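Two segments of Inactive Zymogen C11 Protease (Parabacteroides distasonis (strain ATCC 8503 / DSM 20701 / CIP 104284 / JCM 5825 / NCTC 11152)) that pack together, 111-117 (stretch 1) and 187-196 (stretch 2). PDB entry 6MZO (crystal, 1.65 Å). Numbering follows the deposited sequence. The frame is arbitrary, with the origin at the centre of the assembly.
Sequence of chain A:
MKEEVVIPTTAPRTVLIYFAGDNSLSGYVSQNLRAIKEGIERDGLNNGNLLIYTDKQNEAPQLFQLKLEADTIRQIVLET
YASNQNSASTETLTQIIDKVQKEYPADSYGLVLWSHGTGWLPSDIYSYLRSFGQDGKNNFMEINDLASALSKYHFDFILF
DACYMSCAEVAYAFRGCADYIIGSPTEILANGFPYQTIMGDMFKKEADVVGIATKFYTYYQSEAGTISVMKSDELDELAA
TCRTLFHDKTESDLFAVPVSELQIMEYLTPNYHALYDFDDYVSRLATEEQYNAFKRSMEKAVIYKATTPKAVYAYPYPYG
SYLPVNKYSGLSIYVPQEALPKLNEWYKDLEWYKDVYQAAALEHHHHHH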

# COMPACT_ATOMS: atom_id res chain seq x y z
N LEU A 111 -6.98 -8.73 0.48
CA LEU A 111 -7.32 -7.61 1.32
C LEU A 111 -7.00 -6.31 0.55
O LEU A 111 -5.89 -6.25 0.03
CB LEU A 111 -6.51 -7.69 2.66
CG LEU A 111 -6.88 -6.52 3.59
CD1 LEU A 111 -8.32 -6.49 4.14
CD2 LEU A 111 -5.85 -6.66 4.78
N VAL A 112 -7.98 -5.41 0.48
CA VAL A 112 -7.76 -4.03 -0.08
C VAL A 112 -7.96 -3.10 1.11
O VAL A 112 -9.01 -3.16 1.79
CB VAL A 112 -8.76 -3.68 -1.12
CG1 VAL A 112 -8.53 -2.25 -1.61
CG2 VAL A 112 -8.67 -4.71 -2.29
N LEU A 113 -6.95 -2.28 1.41
CA LEU A 113 -7.05 -1.34 2.56
C LEU A 113 -6.99 0.02 1.98
O LEU A 113 -6.02 0.36 1.26
CB LEU A 113 -5.89 -1.52 3.52
CG LEU A 113 -5.80 -2.84 4.22
CD1 LEU A 113 -4.54 -2.80 5.19
CD2 LEU A 113 -7.09 -3.07 4.93
N TRP A 114 -8.05 0.77 2.14
CA TRP A 114 -8.12 2.09 1.57
C TRP A 114 -7.97 3.10 2.68
O TRP A 114 -8.74 3.07 3.68
CB TRP A 114 -9.50 2.29 0.90
CG TRP A 114 -9.67 3.56 0.11
CD1 TRP A 114 -9.52 3.72 -1.24
CD2 TRP A 114 -10.05 4.85 0.62
NE1 TRP A 114 -9.77 5.02 -1.59
CE2 TRP A 114 -10.09 5.72 -0.47
CE3 TRP A 114 -10.32 5.33 1.88
CZ2 TRP A 114 -10.41 7.06 -0.32
CZ3 TRP A 114 -10.66 6.67 2.03
CH2 TRP A 114 -10.69 7.51 0.93
N SER A 115 -7.01 3.99 2.50
CA SER A 115 -6.74 4.98 3.57
C SER A 115 -5.90 6.04 2.92
O SER A 115 -4.72 5.82 2.71
CB SER A 115 -5.97 4.31 4.72
OG SER A 115 -5.77 5.21 5.83
N HIS A 116 -6.47 7.17 2.56
CA HIS A 116 -5.65 8.27 2.06
C HIS A 116 -5.31 9.31 3.15
O HIS A 116 -6.18 9.89 3.76
CB HIS A 116 -6.35 8.90 0.87
CG HIS A 116 -6.48 7.97 -0.30
ND1 HIS A 116 -6.80 8.40 -1.56
CD2 HIS A 116 -6.35 6.63 -0.38
CE1 HIS A 116 -6.85 7.36 -2.38
NE2 HIS A 116 -6.56 6.28 -1.69
N GLY A 117 -4.00 9.50 3.35
CA GLY A 117 -3.43 10.23 4.46
C GLY A 117 -1.91 10.17 4.33
O GLY A 117 -1.38 10.35 3.24
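Stretch 2, residues 187-196: EILANGFPYQ

Residues 187-196 form an irregular segment that lies over one side of the strand that includes Val112 and Trp114, and over His116 beyond them. Most of the segment is loop, and it enters a weakly bonded helix at about Tyr195. The two stretches run in opposite senses: Ile188 and Leu189 lie near His116, Asn191 and Gly192 near Trp114, and Tyr195 near Val112. The backbones stay well apart, with the CA atoms of His116 and Leu189 7.3 Å from each other and those of Trp114 and Gly192 8.2 Å, so side chains fill the space between them. Val112, Trp114 and His116 all point toward the segment, whereas Leu113 points away, as the alternation of an extended strand requires.

His116 contributes the most buried surface. Its imidazole, with chi1 in the m well, fits into the curve of the loop and meets mainly backbone atoms. The carbonyl of Ile188 lies over one ring face, with O 3.4 Å from His116 ND1, but the angle is too poor for a hydrogen bond. At the ring edge, His116 CE1 is 3.8 Å from both Leu189 O and Gly192 CA.

Tyr195 reaches back toward the strand, and its OH lies 3.4 Å from Val112 CG1. Val112 CG1 is also 4.1 Å from Tyr195 CE1, an apolar contact at the edge of the phenol ring. Trp114 lies between these two sites and supplies the one hydrogen bond across the stretches: its NE1 donates to Asn191 O at 3.1 Å and 169°, a nearly linear arrangement in the plane of the indole. Gly192 allows this close approach. An ideal CB on Gly192 would lie 3.3 Å from both Trp114 NE1 and His116 CE1, and the backbone angles of Gly192 by themselves call for glycine.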

# COMPACT_ATOMS: atom_id res chain seq x y z
N GLU A 187 2.12 9.40 -4.01
CA GLU A 187 0.74 9.61 -3.55
C GLU A 187 -0.23 9.02 -4.55
O GLU A 187 0.04 8.95 -5.75
CB GLU A 187 0.46 11.11 -3.30
CG GLU A 187 1.26 11.58 -2.14
CD GLU A 187 0.87 12.98 -1.65
OE1 GLU A 187 -0.17 13.53 -2.05
OE2 GLU A 187 1.64 13.50 -0.84
N ILE A 188 -1.36 8.52 -4.02
CA ILE A 188 -2.49 8.20 -4.83
C ILE A 188 -3.53 9.14 -4.32
O ILE A 188 -3.84 9.15 -3.11
CB ILE A 188 -2.99 6.82 -4.62
CG1 ILE A 188 -1.89 5.83 -4.88
CG2 ILE A 188 -4.18 6.59 -5.52
CD1 ILE A 188 -2.31 4.34 -4.60
N LEU A 189 -4.05 9.94 -5.21
CA LEU A 189 -5.01 10.90 -4.70
C LEU A 189 -6.40 10.52 -5.22
O LEU A 189 -6.67 9.34 -5.57
CB LEU A 189 -4.59 12.34 -5.07
CG LEU A 189 -3.23 12.85 -4.52
CD1 LEU A 189 -2.96 14.30 -4.94
CD2 LEU A 189 -3.09 12.70 -3.00
N ALA A 190 -7.27 11.51 -5.21
CA ALA A 190 -8.64 11.35 -5.67
C ALA A 190 -9.25 10.03 -5.22
O ALA A 190 -9.09 9.60 -4.08
CB ALA A 190 -8.70 11.47 -7.19
N ASN A 191 -9.90 9.37 -6.15
CA ASN A 191 -10.58 8.15 -5.80
C ASN A 191 -9.57 7.11 -5.32
O ASN A 191 -9.78 6.48 -4.28
CB ASN A 191 -11.38 7.63 -6.99
CG ASN A 191 -10.72 7.96 -8.30
OD1 ASN A 191 -9.82 8.80 -8.36
ND2 ASN A 191 -11.18 7.31 -9.37
N GLY A 192 -8.45 6.98 -6.02
CA GLY A 192 -7.63 5.83 -5.73
C GLY A 192 -7.58 4.84 -6.93
O GLY A 192 -7.47 5.31 -8.08
N PHE A 193 -7.58 3.53 -6.65
CA PHE A 193 -7.45 2.54 -7.71
C PHE A 193 -8.67 2.52 -8.65
O PHE A 193 -9.78 2.94 -8.28
CB PHE A 193 -7.22 1.12 -7.15
CG PHE A 193 -5.81 0.81 -6.85
CD1 PHE A 193 -5.12 1.53 -5.91
CD2 PHE A 193 -5.17 -0.24 -7.56
CE1 PHE A 193 -3.74 1.19 -5.62
CE2 PHE A 193 -3.84 -0.55 -7.30
CZ PHE A 193 -3.14 0.14 -6.31
N PRO A 194 -8.47 2.03 -9.88
CA PRO A 194 -9.58 2.00 -10.85
C PRO A 194 -10.39 0.73 -10.64
O PRO A 194 -10.26 -0.27 -11.37
CB PRO A 194 -8.85 2.00 -12.20
CG PRO A 194 -7.55 1.22 -11.92
CD PRO A 194 -7.15 1.80 -10.51
N TYR A 195 -11.17 0.75 -9.56
CA TYR A 195 -11.88 -0.48 -9.21
C TYR A 195 -12.72 -0.91 -10.36
O TYR A 195 -13.00 -2.12 -10.53
CB TYR A 195 -12.76 -0.30 -7.91
CG TYR A 195 -11.83 -0.10 -6.72
CD1 TYR A 195 -11.15 -1.20 -6.20
CD2 TYR A 195 -11.54 1.15 -6.24
CE1 TYR A 195 -10.23 -1.05 -5.14
CE2 TYR A 195 -10.61 1.33 -5.18
CZ TYR A 195 -9.95 0.20 -4.66
OH TYR A 195 -9.03 0.36 -3.68
N GLN A 196 -13.18 0.04 -11.20
CA GLN A 196 -14.11 -0.40 -12.26
C GLN A 196 -13.45 -1.28 -13.33
O GLN A 196 -14.19 -1.88 -14.15
CB GLN A 196 -14.73 0.85 -12.91
CG GLN A 196 -13.74 1.67 -13.79
CD GLN A 196 -12.75 2.55 -13.04
OE1 GLN A 196 -12.73 2.68 -11.81
NE2 GLN A 196 -11.88 3.21 -13.84